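PDB 4H17: hydrolase, isochorismatase family from Pseudomonas putida KT2440, which is probably a hydrolase of the isochorismatase family, perhaps acting on isochorismate or a related compound. Local coordinates for residues 139-144 / 186-191; 54-59 / 66-71. All coordinates share one frame; numbering follows the deposited sequence.

Contact 1 of 2, residues 139-144 / 186-191. With SO4 (sulfate ion), chain D; SO4 (sulfate ion), chain I.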
loop_
_atom_site.group_PDB
_atom_site.type_symbol
_atom_site.label_atom_id
_atom_site.label_comp_id
_atom_site.label_asym_id
_atom_site.label_seq_id
_atom_site.Cartn_x
_atom_site.Cartn_y
_atom_site.Cartn_z
ATOM N N THR A 139 1.266 -2.771 -3.550
ATOM C CA THR A 139 0.719 -3.865 -2.749
ATOM C C THR A 139 1.704 -5.026 -2.668
ATOM O O THR A 139 1.945 -5.568 -1.584
ATOM C CB THR A 139 -0.598 -4.344 -3.287
ATOM O OG1 THR A 139 -1.484 -3.248 -3.407
ATOM C CG2 THR A 139 -1.183 -5.416 -2.384
ATOM N N THR A 140 2.317 -5.377 -3.806
ATOM C CA THR A 140 3.237 -6.509 -3.845
ATOM C C THR A 140 4.519 -6.238 -3.036
ATOM O O THR A 140 4.956 -7.094 -2.303
ATOM C CB THR A 140 3.501 -6.933 -5.308
ATOM O OG1 THR A 140 2.252 -7.364 -5.879
ATOM C CG2 THR A 140 4.519 -8.037 -5.342
ATOM N N VAL A 141 5.007 -5.009 -3.113
ATOM C CA VAL A 141 6.206 -4.617 -2.389
ATOM C C VAL A 141 5.886 -4.676 -0.912
ATOM O O VAL A 141 6.681 -5.153 -0.114
ATOM C CB VAL A 141 6.663 -3.219 -2.823
ATOM C CG1 VAL A 141 7.723 -2.629 -1.893
ATOM C CG2 VAL A 141 7.228 -3.292 -4.243
ATOM N N ARG A 142 4.730 -4.160 -0.534
ATOM C CA ARG A 142 4.351 -4.211 0.891
ATOM C C ARG A 142 4.277 -5.658 1.397
ATOM O O ARG A 142 4.813 -5.966 2.464
ATOM C CB ARG A 142 3.020 -3.503 1.130
ATOM C CG ARG A 142 3.054 -1.975 0.865
ATOM C CD ARG A 142 1.675 -1.360 0.802
ATOM N NE ARG A 142 1.678 0.067 0.436
ATOM C CZ ARG A 142 1.663 1.071 1.313
ATOM N NH1 ARG A 142 1.607 0.843 2.610
ATOM N NH2 ARG A 142 1.664 2.337 0.875
ATOM N N ARG A 143 3.656 -6.534 0.623
ATOM C CA ARG A 143 3.540 -7.929 1.017
ATOM C C ARG A 143 4.909 -8.618 1.146
ATOM O O ARG A 143 5.136 -9.445 2.040
ATOM C CB ARG A 143 2.615 -8.694 0.070
ATOM C CG ARG A 143 2.261 -10.092 0.573
ATOM C CD ARG A 143 1.634 -10.075 1.935
ATOM N NE ARG A 143 1.210 -11.409 2.338
ATOM C CZ ARG A 143 1.112 -11.797 3.605
ATOM N NH1 ARG A 143 1.381 -10.933 4.568
ATOM N NH2 ARG A 143 0.723 -13.051 3.906
ATOM N N ALA A 144 5.809 -8.293 0.251
ATOM C CA ALA A 144 7.149 -8.836 0.273
ATOM C C ALA A 144 7.848 -8.482 1.576
ATOM O O ALA A 144 8.631 -9.298 2.059
ATOM C CB ALA A 144 7.958 -8.328 -0.906
ATOM N N ASN A 186 9.403 3.310 4.166
ATOM C CA ASN A 186 9.220 2.112 4.982
ATOM C C ASN A 186 9.018 0.767 4.226
ATOM O O ASN A 186 8.714 -0.252 4.865
ATOM C CB ASN A 186 7.998 2.347 5.874
ATOM C CG ASN A 186 8.031 1.546 7.162
ATOM O OD1 ASN A 186 9.088 1.252 7.697
ATOM N ND2 ASN A 186 6.851 1.231 7.673
ATOM N N PHE A 187 9.125 0.774 2.894
ATOM C CA PHE A 187 8.803 -0.443 2.151
ATOM C C PHE A 187 9.838 -0.867 1.116
ATOM O O PHE A 187 9.899 -2.056 0.783
ATOM C CB PHE A 187 7.433 -0.318 1.548
ATOM C CG PHE A 187 6.354 -0.115 2.576
ATOM C CD1 PHE A 187 5.883 -1.190 3.287
ATOM C CD2 PHE A 187 5.885 1.149 2.866
ATOM C CE1 PHE A 187 4.921 -1.011 4.263
ATOM C CE2 PHE A 187 4.906 1.337 3.836
ATOM C CZ PHE A 187 4.439 0.238 4.529
ATOM N N ALA A 188 10.667 0.046 0.624
ATOM C CA ALA A 188 11.669 -0.331 -0.387
ATOM C C ALA A 188 12.754 0.690 -0.481
ATOM O O ALA A 188 12.555 1.832 -0.093
ATOM C CB ALA A 188 11.013 -0.446 -1.758
ATOM N N CYS A 189 13.919 0.279 -0.969
ATOM C CA CYS A 189 14.867 1.234 -1.579
ATOM C C CYS A 189 14.250 1.666 -2.868
ATOM O O CYS A 189 13.701 0.836 -3.603
ATOM C CB CYS A 189 16.213 0.570 -1.822
ATOM S SG CYS A 189 17.147 0.335 -0.297
ATOM N N VAL A 190 14.321 2.953 -3.170
ATOM C CA VAL A 190 13.817 3.447 -4.448
ATOM C C VAL A 190 15.014 3.964 -5.203
ATOM O O VAL A 190 15.802 4.769 -4.663
ATOM C CB VAL A 190 12.735 4.521 -4.234
ATOM C CG1 VAL A 190 12.249 5.111 -5.541
ATOM C CG2 VAL A 190 11.543 3.942 -3.441
ATOM N N ALA A 191 15.157 3.522 -6.459
ATOM C CA ALA A 191 16.364 3.809 -7.253
ATOM C C ALA A 191 16.013 3.940 -8.725
ATOM O O ALA A 191 15.030 3.350 -9.166
ATOM C CB ALA A 191 17.375 2.717 -7.066
HETATM S S SO4 D . -0.513 -14.268 0.519
HETATM O O1 SO4 D . -1.957 -14.066 0.324
HETATM O O2 SO4 D . 0.116 -12.981 0.265
HETATM O O3 SO4 D . -0.046 -15.260 -0.464
HETATM O O4 SO4 D . -0.254 -14.707 1.933
HETATM S S SO4 I . -0.888 -12.135 7.040
HETATM O O1 SO4 I . -1.085 -13.396 6.267
HETATM O O2 SO4 I . 0.569 -11.857 7.192
HETATM O O3 SO4 I . -1.343 -12.386 8.449
HETATM O O4 SO4 I . -1.642 -10.973 6.517
#
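Arg-142 crosses one face of the Phe-187 ring at a slant, touching it twice. First its aliphatic part makes a CH-pi contact: CG of Arg-142 stands 4.1 Å from the centroid of the Phe-187 ring, shifted toward the rim. Farther out the charged end lies over the same face in a cation-pi interaction, with CZ of Arg-142 4.5 Å from that centroid and only 24° off the ring normal. The guanidinium does not lie flat; its plane is turned 42° from the ring, which brings NH1 of Arg-142 to 3.5 Å from CZ of Phe-187. An extended chain from CG to NE is what lets one side chain supply both contacts. The polar end is buried but well served: NE meets Ser-138, NH2 forms a salt bridge with Glu-179, and NH1 donates to OG1 of Thr-139 of the second subunit. In this Rossmann-like fold the contact joins helix 133-146 to the turn leading from helix 172-186 into the edge strand 189-191, at the dimer interface. One residue earlier, Val-141 fills the adjoining space. CG1 of Val-141, anti to the backbone N (chi1 167°), reaches to 3.5 Å from the carbonyl O of Phe-187 and packs at 4.0 Å against CB of Ala-188. Arg-143 points away from Phe-187 and grips two sulfates, probably from the crystallisation liquor, at its guanidinium edge: NE and NH2 bind one, NH1 and NH2 the other. NH1 also salt-bridges Asp-146. Arg-143 of the second subunit bonds to both sulfates, its Asn-107 to one.

Contact 2 of 2, residues 54-59 / 66-71. With SO4 (sulfate ion), chain E; SO4 (sulfate ion), chain C.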
loop_
_atom_site.group_PDB
_atom_site.type_symbol
_atom_site.label_atom_id
_atom_site.label_comp_id
_atom_site.label_asym_id
_atom_site.label_seq_id
_atom_site.Cartn_x
_atom_site.Cartn_y
_atom_site.Cartn_z
ATOM N N ARG A 54 15.651 -2.147 -20.506
ATOM C CA ARG A 54 17.044 -2.060 -20.053
ATOM C C ARG A 54 17.312 -3.021 -18.905
ATOM O O ARG A 54 18.363 -3.677 -18.891
ATOM C CB ARG A 54 17.428 -0.639 -19.653
ATOM C CG ARG A 54 17.406 0.318 -20.816
ATOM C CD ARG A 54 17.774 1.739 -20.424
ATOM N NE ARG A 54 17.768 2.579 -21.624
ATOM C CZ ARG A 54 16.897 3.553 -21.905
ATOM N NH1 ARG A 54 15.927 3.899 -21.063
ATOM N NH2 ARG A 54 17.016 4.238 -23.032
ATOM N N LEU A 55 16.385 -3.115 -17.953
ATOM C CA LEU A 55 16.569 -4.009 -16.826
ATOM C C LEU A 55 16.554 -5.435 -17.310
ATOM O O LEU A 55 17.386 -6.237 -16.891
ATOM C CB LEU A 55 15.470 -3.824 -15.782
ATOM C CG LEU A 55 15.476 -2.501 -14.990
ATOM C CD1 LEU A 55 14.155 -2.323 -14.268
ATOM C CD2 LEU A 55 16.667 -2.447 -14.035
ATOM N N LEU A 56 15.625 -5.761 -18.201
ATOM C CA LEU A 56 15.575 -7.116 -18.759
ATOM C C LEU A 56 16.841 -7.505 -19.488
ATOM O O LEU A 56 17.374 -8.610 -19.322
ATOM C CB LEU A 56 14.444 -7.230 -19.762
ATOM C CG LEU A 56 13.091 -7.557 -19.221
ATOM C CD1 LEU A 56 12.119 -7.480 -20.382
ATOM C CD2 LEU A 56 13.116 -8.977 -18.629
ATOM N N ASP A 57 17.338 -6.584 -20.301
ATOM C CA ASP A 57 18.572 -6.797 -21.037
ATOM C C ASP A 57 19.686 -7.135 -20.071
ATOM O O ASP A 57 20.395 -8.117 -20.274
ATOM C CB ASP A 57 18.913 -5.557 -21.869
ATOM C CG ASP A 57 20.180 -5.726 -22.699
ATOM O OD1 ASP A 57 20.301 -6.741 -23.416
ATOM O OD2 ASP A 57 21.052 -4.831 -22.626
ATOM N N ALA A 58 19.857 -6.294 -19.041
ATOM C CA ALA A 58 20.913 -6.452 -18.026
ATOM C C ALA A 58 20.788 -7.732 -17.227
ATOM O O ALA A 58 21.776 -8.393 -16.986
ATOM C CB ALA A 58 20.992 -5.238 -17.112
ATOM N N ALA A 59 19.576 -8.060 -16.803
ATOM C CA ALA A 59 19.331 -9.304 -16.120
ATOM C C ALA A 59 19.654 -10.533 -16.958
ATOM O O ALA A 59 20.198 -11.507 -16.445
ATOM C CB ALA A 59 17.884 -9.361 -15.650
ATOM N N ILE A 66 14.366 -14.088 -13.456
ATOM C CA ILE A 66 13.444 -13.077 -13.886
ATOM C C ILE A 66 12.027 -13.619 -13.790
ATOM O O ILE A 66 11.721 -14.704 -14.316
ATOM C CB ILE A 66 13.702 -12.666 -15.356
ATOM C CG1 ILE A 66 15.137 -12.137 -15.523
ATOM C CG2 ILE A 66 12.648 -11.686 -15.854
ATOM C CD1 ILE A 66 15.612 -12.058 -16.964
ATOM N N ILE A 67 11.184 -12.851 -13.126
ATOM C CA ILE A 67 9.763 -13.221 -12.886
ATOM C C ILE A 67 8.849 -12.181 -13.508
ATOM O O ILE A 67 8.961 -10.976 -13.231
ATOM C CB ILE A 67 9.454 -13.287 -11.407
ATOM C CG1 ILE A 67 10.303 -14.365 -10.743
ATOM C CG2 ILE A 67 7.956 -13.466 -11.227
ATOM C CD1 ILE A 67 10.281 -14.361 -9.221
ATOM N N HIS A 68 8.011 -12.617 -14.434
ATOM C CA HIS A 68 7.003 -11.779 -15.054
ATOM C C HIS A 68 5.633 -12.094 -14.435
ATOM O O HIS A 68 5.200 -13.261 -14.396
ATOM C CB HIS A 68 6.908 -12.064 -16.554
ATOM C CG HIS A 68 8.209 -12.014 -17.287
ATOM N ND1 HIS A 68 8.584 -10.919 -18.036
ATOM C CD2 HIS A 68 9.203 -12.917 -17.419
ATOM C CE1 HIS A 68 9.770 -11.148 -18.577
ATOM N NE2 HIS A 68 10.160 -12.360 -18.233
ATOM N N VAL A 69 4.956 -11.056 -13.995
ATOM C CA VAL A 69 3.614 -11.153 -13.448
ATOM C C VAL A 69 2.614 -10.518 -14.421
ATOM O O VAL A 69 2.888 -9.431 -14.917
ATOM C CB VAL A 69 3.569 -10.444 -12.074
ATOM C CG1 VAL A 69 2.175 -10.449 -11.522
ATOM C CG2 VAL A 69 4.556 -11.067 -11.081
ATOM N N ARG A 70 1.453 -11.141 -14.638
ATOM C CA ARG A 70 0.363 -10.543 -15.373
ATOM C C ARG A 70 -0.954 -10.777 -14.669
ATOM O O ARG A 70 -1.108 -11.735 -13.898
ATOM C CB ARG A 70 0.215 -11.178 -16.771
ATOM C CG ARG A 70 1.266 -10.771 -17.772
ATOM C CD ARG A 70 0.865 -11.205 -19.173
ATOM N NE ARG A 70 0.912 -12.672 -19.356
ATOM C CZ ARG A 70 0.808 -13.280 -20.557
ATOM N NH1 ARG A 70 0.564 -12.599 -21.657
ATOM N NH2 ARG A 70 0.919 -14.604 -20.633
ATOM N N HIS A 71 -1.919 -9.930 -14.997
ATOM C CA HIS A 71 -3.299 -10.133 -14.596
ATOM C C HIS A 71 -3.872 -11.389 -15.219
ATOM O O HIS A 71 -3.626 -11.684 -16.409
ATOM C CB HIS A 71 -4.167 -8.985 -15.031
ATOM C CG HIS A 71 -4.001 -7.740 -14.237
ATOM N ND1 HIS A 71 -5.059 -7.053 -13.693
ATOM C CD2 HIS A 71 -2.896 -7.042 -13.926
ATOM C CE1 HIS A 71 -4.608 -6.006 -13.036
ATOM N NE2 HIS A 71 -3.300 -5.948 -13.205
HETATM S S SO4 E . -7.945 -8.888 -13.198
HETATM O O1 SO4 E . -7.879 -7.955 -12.014
HETATM O O2 SO4 E . -9.402 -9.178 -13.401
HETATM O O3 SO4 E . -7.080 -10.013 -13.080
HETATM O O4 SO4 E . -7.581 -8.022 -14.349
HETATM S S SO4 C . -3.019 -2.674 -11.219
HETATM O O1 SO4 C . -2.747 -4.124 -11.316
HETATM O O2 SO4 C . -1.940 -1.983 -10.560
HETATM O O3 SO4 C . -4.230 -2.512 -10.379
HETATM O O4 SO4 C . -3.365 -2.075 -12.521
#
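Ile-66 meets the helix with both of its branches. CD1 of Ile-66, at the end of the longer one, lies 3.8 Å from CB of Ala-59, while the CG2 methyl of Ile-66 packs 3.9 Å from CD2 of Leu-56. With CG1 beside the backbone N and CG2 anti to it (chi1 -59°), the branches diverge to reach residues one helical turn apart. Leu-56 crosses Ile-66 at about a right angle, and its CD2 also approaches CE1 of His-68 obliquely, at 4.0 Å. The histidine's polar end has a separate task: NE2 of His-68 is hydrogen-bonded to Glu-98. Behind this first shell, Leu-56 and Ala-59 also rest on Ile-28 and Leu-26 of the neighbouring strand. The axes of segments 54-59 and 66-71 pass 10.6 Å apart and run roughly antiparallel, at 147°. At the far end of the strand His-71 holds two sulfates, probably from the crystallisation liquor, at the edge of its ring. ND1 of His-71 donates almost straight to O4 of one at 2.8 Å, and NE2 of His-71 reaches O1 of the other at 2.7 Å along a more bent path. Phe-79 stacks on the ring. A leucine in place of His-71 would probably leave both sulfates without a bond from this position and the weak link to Asp-30 unmade. Helix and strand belong to a beta-alpha-beta unit, and the sulfates may mark a pocket at the C-terminal end of strand 66-71, the usual place of binding sites in parallel alpha/beta folds.

In the fold
From the N terminus, after the short helix 8-12, the chain lays down strand 24-29, then helix 45-61, and contact 2 closes a short loop of six residues as strand 66-71 returns to the sheet beside strand 24-29. The chain then adds strand 99-103 on the outer flank before crossing to the other half of the sheet with strands 125-131 and 150-159. Contact 1 opens on the helix between those two and closes after 41 intervening residues, at the entry to strand 189-191. The two loops therefore follow in series, neither enclosing nor crossing the other. Both contacts reach one parallel sheet, on opposite sides of the chain's centre, their own centres about 17 Å apart.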